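Local atomic coordinates of solute-binding periplasmic protein of iron/siderophore ABC transporter (Yersinia pestis, PDB entry 6B2Y), a protein that probably binds chelated iron in the periplasm and delivers it to an ABC transporter for uptake across the inner membrane. Residues A[274-280]-A[325-331]; A[289-293]-A[305-309]. All coordinates share one frame. Residue numbers count along the deposited sequence, not the author numbering.

Contact 1 of 2, residues A[274-280]-A[325-331]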
loop_
_atom_site.group_PDB
_atom_site.type_symbol
_atom_site.label_atom_id
_atom_site.label_comp_id
_atom_site.label_asym_id
_atom_site.label_seq_id
_atom_site.Cartn_x
_atom_site.Cartn_y
_atom_site.Cartn_z
ATOM N N ASP A 274 22.065 -9.126 0.139
ATOM C CA ASP A 274 22.240 -9.421 -1.279
ATOM C C ASP A 274 21.502 -8.415 -2.155
ATOM O O ASP A 274 21.988 -8.043 -3.233
ATOM C CB ASP A 274 21.751 -10.830 -1.597
ATOM C CG ASP A 274 22.562 -11.898 -0.902
ATOM O OD1 ASP A 274 23.778 -11.683 -0.686
ATOM O OD2 ASP A 274 21.981 -12.962 -0.585
ATOM N N ILE A 275 20.325 -7.969 -1.709
ATOM C CA ILE A 275 19.414 -7.150 -2.502
ATOM C C ILE A 275 18.969 -5.961 -1.660
ATOM O O ILE A 275 18.694 -6.107 -0.465
ATOM C CB ILE A 275 18.201 -7.983 -2.971
ATOM C CG1 ILE A 275 18.644 -9.041 -3.981
ATOM C CG2 ILE A 275 17.099 -7.098 -3.553
ATOM C CD1 ILE A 275 17.555 -10.000 -4.380
ATOM N N TYR A 276 18.904 -4.779 -2.285
ATOM C CA TYR A 276 18.478 -3.549 -1.626
ATOM C C TYR A 276 17.239 -3.015 -2.328
ATOM O O TYR A 276 17.207 -2.928 -3.559
ATOM C CB TYR A 276 19.588 -2.481 -1.635
ATOM C CG TYR A 276 19.090 -1.114 -1.200
ATOM C CD1 TYR A 276 19.063 -0.761 0.138
ATOM C CD2 TYR A 276 18.644 -0.189 -2.130
ATOM C CE1 TYR A 276 18.603 0.477 0.548
ATOM C CE2 TYR A 276 18.172 1.061 -1.730
ATOM C CZ TYR A 276 18.166 1.388 -0.395
ATOM O OH TYR A 276 17.700 2.615 0.017
ATOM N N ILE A 277 16.218 -2.666 -1.541
ATOM C CA ILE A 277 14.976 -2.096 -2.049
ATOM C C ILE A 277 14.708 -0.801 -1.303
ATOM O O ILE A 277 14.791 -0.766 -0.070
ATOM C CB ILE A 277 13.774 -3.051 -1.870
ATOM C CG1 ILE A 277 14.079 -4.431 -2.438
ATOM C CG2 ILE A 277 12.536 -2.485 -2.562
ATOM C CD1 ILE A 277 12.891 -5.391 -2.335
ATOM N N ALA A 278 14.357 0.250 -2.043
ATOM C CA ALA A 278 13.891 1.502 -1.464
ATOM C C ALA A 278 12.418 1.698 -1.806
ATOM O O ALA A 278 11.998 1.413 -2.926
ATOM C CB ALA A 278 14.705 2.696 -1.996
ATOM N N SER A 279 11.631 2.186 -0.854
ATOM C CA SER A 279 10.255 2.572 -1.152
ATOM C C SER A 279 10.133 4.087 -1.144
ATOM O O SER A 279 10.847 4.782 -0.416
ATOM C CB SER A 279 9.229 1.984 -0.165
ATOM O OG SER A 279 9.086 2.790 0.995
ATOM N N GLY A 280 9.197 4.585 -1.946
ATOM C CA GLY A 280 8.931 6.011 -1.959
ATOM C C GLY A 280 7.733 6.333 -2.819
ATOM O O GLY A 280 7.188 5.472 -3.512
ATOM N N HIS A 325 22.021 -4.842 -7.844
ATOM C CA HIS A 325 20.945 -5.508 -7.117
ATOM C C HIS A 325 20.185 -4.488 -6.270
ATOM O O HIS A 325 19.950 -4.684 -5.077
ATOM C CB HIS A 325 21.495 -6.644 -6.254
ATOM C CG HIS A 325 22.224 -7.691 -7.037
ATOM N ND1 HIS A 325 21.575 -8.693 -7.725
ATOM C CD2 HIS A 325 23.548 -7.872 -7.265
ATOM C CE1 HIS A 325 22.467 -9.455 -8.335
ATOM N NE2 HIS A 325 23.672 -8.980 -8.071
ATOM N N SER A 326 19.783 -3.379 -6.896
ATOM C CA SER A 326 19.053 -2.317 -6.209
ATOM C C SER A 326 17.788 -1.979 -6.984
ATOM O O SER A 326 17.792 -1.958 -8.224
ATOM C CB SER A 326 19.928 -1.066 -6.032
ATOM O OG SER A 326 20.906 -1.260 -5.015
ATOM N N TYR A 327 16.701 -1.726 -6.246
ATOM C CA TYR A 327 15.370 -1.563 -6.826
ATOM C C TYR A 327 14.579 -0.567 -5.989
ATOM O O TYR A 327 14.929 -0.288 -4.842
ATOM C CB TYR A 327 14.613 -2.912 -6.894
ATOM C CG TYR A 327 15.472 -4.037 -7.441
ATOM C CD1 TYR A 327 15.418 -4.370 -8.784
ATOM C CD2 TYR A 327 16.346 -4.751 -6.612
ATOM C CE1 TYR A 327 16.204 -5.382 -9.299
ATOM C CE2 TYR A 327 17.156 -5.766 -7.126
ATOM C CZ TYR A 327 17.070 -6.074 -8.472
ATOM O OH TYR A 327 17.853 -7.079 -9.013
ATOM N N ALA A 328 13.497 -0.039 -6.570
ATOM C CA ALA A 328 12.574 0.801 -5.818
ATOM C C ALA A 328 11.136 0.360 -6.059
ATOM O O ALA A 328 10.774 -0.075 -7.158
ATOM C CB ALA A 328 12.715 2.295 -6.164
ATOM N N ILE A 329 10.324 0.489 -5.008
ATOM C CA ILE A 329 8.923 0.089 -5.014
ATOM C C ILE A 329 8.071 1.242 -4.491
ATOM O O ILE A 329 8.496 2.000 -3.615
ATOM C CB ILE A 329 8.709 -1.185 -4.156
ATOM C CG1 ILE A 329 7.289 -1.712 -4.336
ATOM C CG2 ILE A 329 9.024 -0.894 -2.678
ATOM C CD1 ILE A 329 7.032 -2.328 -5.701
ATOM N N TRP A 330 6.852 1.358 -5.023
ATOM C CA TRP A 330 5.920 2.399 -4.578
ATOM C C TRP A 330 5.517 2.174 -3.126
ATOM O O TRP A 330 5.050 1.090 -2.760
ATOM C CB TRP A 330 4.686 2.391 -5.474
ATOM C CG TRP A 330 3.716 3.536 -5.340
ATOM C CD1 TRP A 330 3.983 4.872 -5.487
ATOM C CD2 TRP A 330 2.305 3.431 -5.114
ATOM N NE1 TRP A 330 2.824 5.610 -5.348
ATOM C CE2 TRP A 330 1.780 4.751 -5.120
ATOM C CE3 TRP A 330 1.429 2.352 -4.911
ATOM C CZ2 TRP A 330 0.430 5.017 -4.922
ATOM C CZ3 TRP A 330 0.080 2.617 -4.712
ATOM C CH2 TRP A 330 -0.406 3.940 -4.711
ATOM N N HIS A 331 5.680 3.209 -2.301
ATOM C CA HIS A 331 5.540 3.010 -0.869
ATOM C C HIS A 331 4.114 2.667 -0.471
ATOM O O HIS A 331 3.910 1.893 0.476
ATOM C CB HIS A 331 5.990 4.242 -0.102
ATOM C CG HIS A 331 5.814 4.092 1.371
ATOM N ND1 HIS A 331 6.605 3.249 2.123
ATOM C CD2 HIS A 331 4.906 4.626 2.223
ATOM C CE1 HIS A 331 6.194 3.279 3.378
ATOM N NE2 HIS A 331 5.175 4.118 3.466
#
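Strands 275-280 and 326-330 run parallel, their axes 29° apart and 4.5 Å from each other at closest approach. Register is continuous from Tyr276 opposite Ser326 (CA-CA 4.8 Å) to Ser279 opposite Ile329 (CA-CA 4.8 Å). Backbone bonds alternate: Tyr276 N to His325 O (3.0 Å), Tyr327 N to Tyr276 O (3.0 Å), Ala278 N to Tyr327 O (2.9 Å), Ile329 N to Ala278 O (2.8 Å) and Gly280 N to Ile329 O (3.2 Å). His331 N reaches Gly280 O at 3.0 Å, just past the strand end. On one face Ile277 CG2 meets Ile329 CG2 at 3.9 Å, under helix 340-350; Tyr276 and Ala328 project to the other, covered by helix 299-310. Ser279 OG and His331 ND1 hydrogen bond at 2.8 Å, and Ser279 OG also bonds Arg223 N. Parallel neighbouring strands joined through helix 299-310 form a beta-alpha-beta crossover, right-handed by the coordinates; helix 340-350 completes the three-layer alpha/beta sandwich of a periplasmic binding protein's C-terminal lobe.

Contact 2 of 2, residues A[289-293]-A[305-309]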
loop_
_atom_site.group_PDB
_atom_site.type_symbol
_atom_site.label_atom_id
_atom_site.label_comp_id
_atom_site.label_asym_id
_atom_site.label_seq_id
_atom_site.Cartn_x
_atom_site.Cartn_y
_atom_site.Cartn_z
ATOM N N PRO A 289 13.443 15.118 -0.297
ATOM C CA PRO A 289 14.148 13.955 -0.842
ATOM C C PRO A 289 13.298 12.696 -0.771
ATOM O O PRO A 289 12.324 12.601 -0.018
ATOM C CB PRO A 289 15.390 13.846 0.051
ATOM C CG PRO A 289 14.980 14.480 1.345
ATOM C CD PRO A 289 14.023 15.586 0.978
ATOM N N GLY A 290 13.669 11.720 -1.586
ATOM C CA GLY A 290 12.961 10.454 -1.651
ATOM C C GLY A 290 12.822 9.939 -3.071
ATOM O O GLY A 290 13.027 10.649 -4.051
ATOM N N VAL A 291 12.450 8.661 -3.174
ATOM C CA VAL A 291 12.244 8.033 -4.468
ATOM C C VAL A 291 10.955 8.557 -5.093
ATOM O O VAL A 291 9.925 8.699 -4.412
ATOM C CB VAL A 291 12.203 6.500 -4.302
ATOM C CG1 VAL A 291 11.942 5.829 -5.633
ATOM C CG2 VAL A 291 13.515 5.996 -3.686
ATOM N N VAL A 292 11.007 8.843 -6.388
ATOM C CA VAL A 292 9.907 9.445 -7.138
ATOM C C VAL A 292 9.185 8.347 -7.912
ATOM O O VAL A 292 9.748 7.754 -8.841
ATOM C CB VAL A 292 10.425 10.551 -8.076
ATOM C CG1 VAL A 292 9.327 10.997 -9.014
ATOM C CG2 VAL A 292 10.934 11.710 -7.250
ATOM N N LEU A 293 7.939 8.061 -7.517
ATOM C CA LEU A 293 7.119 7.014 -8.116
ATOM C C LEU A 293 5.658 7.401 -7.972
ATOM O O LEU A 293 5.295 8.128 -7.039
ATOM C CB LEU A 293 7.349 5.648 -7.443
ATOM C CG LEU A 293 8.750 5.052 -7.517
ATOM C CD1 LEU A 293 8.947 4.000 -6.427
ATOM C CD2 LEU A 293 8.985 4.468 -8.891
ATOM N N SER A 305 15.590 9.410 -9.822
ATOM C CA SER A 305 15.472 9.588 -8.379
ATOM C C SER A 305 16.081 8.419 -7.602
ATOM O O SER A 305 16.612 8.625 -6.509
ATOM C CB SER A 305 14.004 9.759 -7.987
ATOM O OG SER A 305 13.330 8.512 -7.984
ATOM N N LEU A 306 16.015 7.196 -8.148
ATOM C CA LEU A 306 16.612 6.045 -7.468
ATOM C C LEU A 306 18.135 6.172 -7.415
ATOM O O LEU A 306 18.747 5.974 -6.361
ATOM C CB LEU A 306 16.205 4.752 -8.177
ATOM C CG LEU A 306 16.806 3.460 -7.602
ATOM C CD1 LEU A 306 16.505 3.355 -6.117
ATOM C CD2 LEU A 306 16.329 2.230 -8.349
ATOM N N GLN A 307 18.755 6.531 -8.551
ATOM C CA GLN A 307 20.196 6.790 -8.604
ATOM C C GLN A 307 20.624 7.774 -7.525
ATOM O O GLN A 307 21.661 7.584 -6.877
ATOM C CB GLN A 307 20.584 7.313 -9.993
ATOM C CG GLN A 307 20.472 6.286 -11.107
ATOM C CD GLN A 307 21.195 5.000 -10.763
ATOM O OE1 GLN A 307 22.240 5.020 -10.110
ATOM N NE2 GLN A 307 20.632 3.870 -11.183
ATOM N N LYS A 308 19.844 8.837 -7.305
ATOM C CA LYS A 308 20.226 9.787 -6.264
ATOM C C LYS A 308 20.109 9.161 -4.881
ATOM O O LYS A 308 20.972 9.377 -4.018
ATOM C CB LYS A 308 19.378 11.056 -6.349
ATOM C CG LYS A 308 19.416 11.891 -5.071
ATOM C CD LYS A 308 19.388 13.393 -5.361
ATOM C CE LYS A 308 18.443 13.731 -6.503
ATOM N NZ LYS A 308 18.278 15.212 -6.665
ATOM N N ILE A 309 19.049 8.380 -4.651
ATOM C CA ILE A 309 18.864 7.736 -3.353
ATOM C C ILE A 309 19.990 6.744 -3.089
ATOM O O ILE A 309 20.438 6.576 -1.947
ATOM C CB ILE A 309 17.475 7.069 -3.290
ATOM C CG1 ILE A 309 16.391 8.135 -3.115
ATOM C CG2 ILE A 309 17.393 6.045 -2.153
ATOM C CD1 ILE A 309 16.382 8.731 -1.728
#
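Helix 299-310 is the connecting helix of a beta-alpha-beta unit, and the extended, irregular segment 289-293 of the loop leading into it turns back against its second half. Ser305, the first residue of segment 305-309, makes the polar contact. Its CA-to-CB bond points toward the loop, and with chi1 at 77° (p) the hydroxyl accepts a nearly linear hydrogen bond from Val292 N (2.8 Å to Ser305 OG, N-H...O angle 169°). The same OG bonds Ala302 O one turn earlier, so the hydroxyl links loop backbone to helix backbone. Leu306 is directed sideways and lies on Ala328 of strand 326-330 instead of closing on the loop. Gln307 and Lys308 face solvent, beyond reach of 289-293. One turn after Ser305, Ile309 again points toward the loop; the i to i+4 spacing, marked by the 3.1 Å bond from Ile309 N to Ser305 O, puts both residues on one side of the helix. The 243 Å² buried between the segments therefore combines one directed polar bond with apolar packing around Val291 and Ile309. Gly290, at phi/psi 140/166, occupies a conformation in which a CB would be jammed against the preceding carbonyl oxygen. Its bare CA lies 3.8 Å from Ile309 CD1, while Val291 CG2 packs 3.6 Å from Ile309 CG1.

Along the chain the order is strand 275-280, loop segment 289-293, helix 299-310 and strand 326-330, so contact 2 falls wholly within the connection between the strands paired in contact 1. Their centres are 10 Å apart, and they touch directly: Val291 CG1 lies 3.7 Å from Ala328 CB, and Leu293 CD1 lies 3.5 Å from Ile329 O and 3.7 Å from Gly280 O. Contact 1 pairs two interior strands of the mixed sheet, flanked by strands 217-221 and 381-383; contact 2 covers the face bearing Tyr276 and Ala328, with Ile309 resting on Tyr276. Together they join sheet, loop and helix in one lobe of this probable iron-chelate carrier, largely through apolar packing of Val291, Leu293 and Ile309.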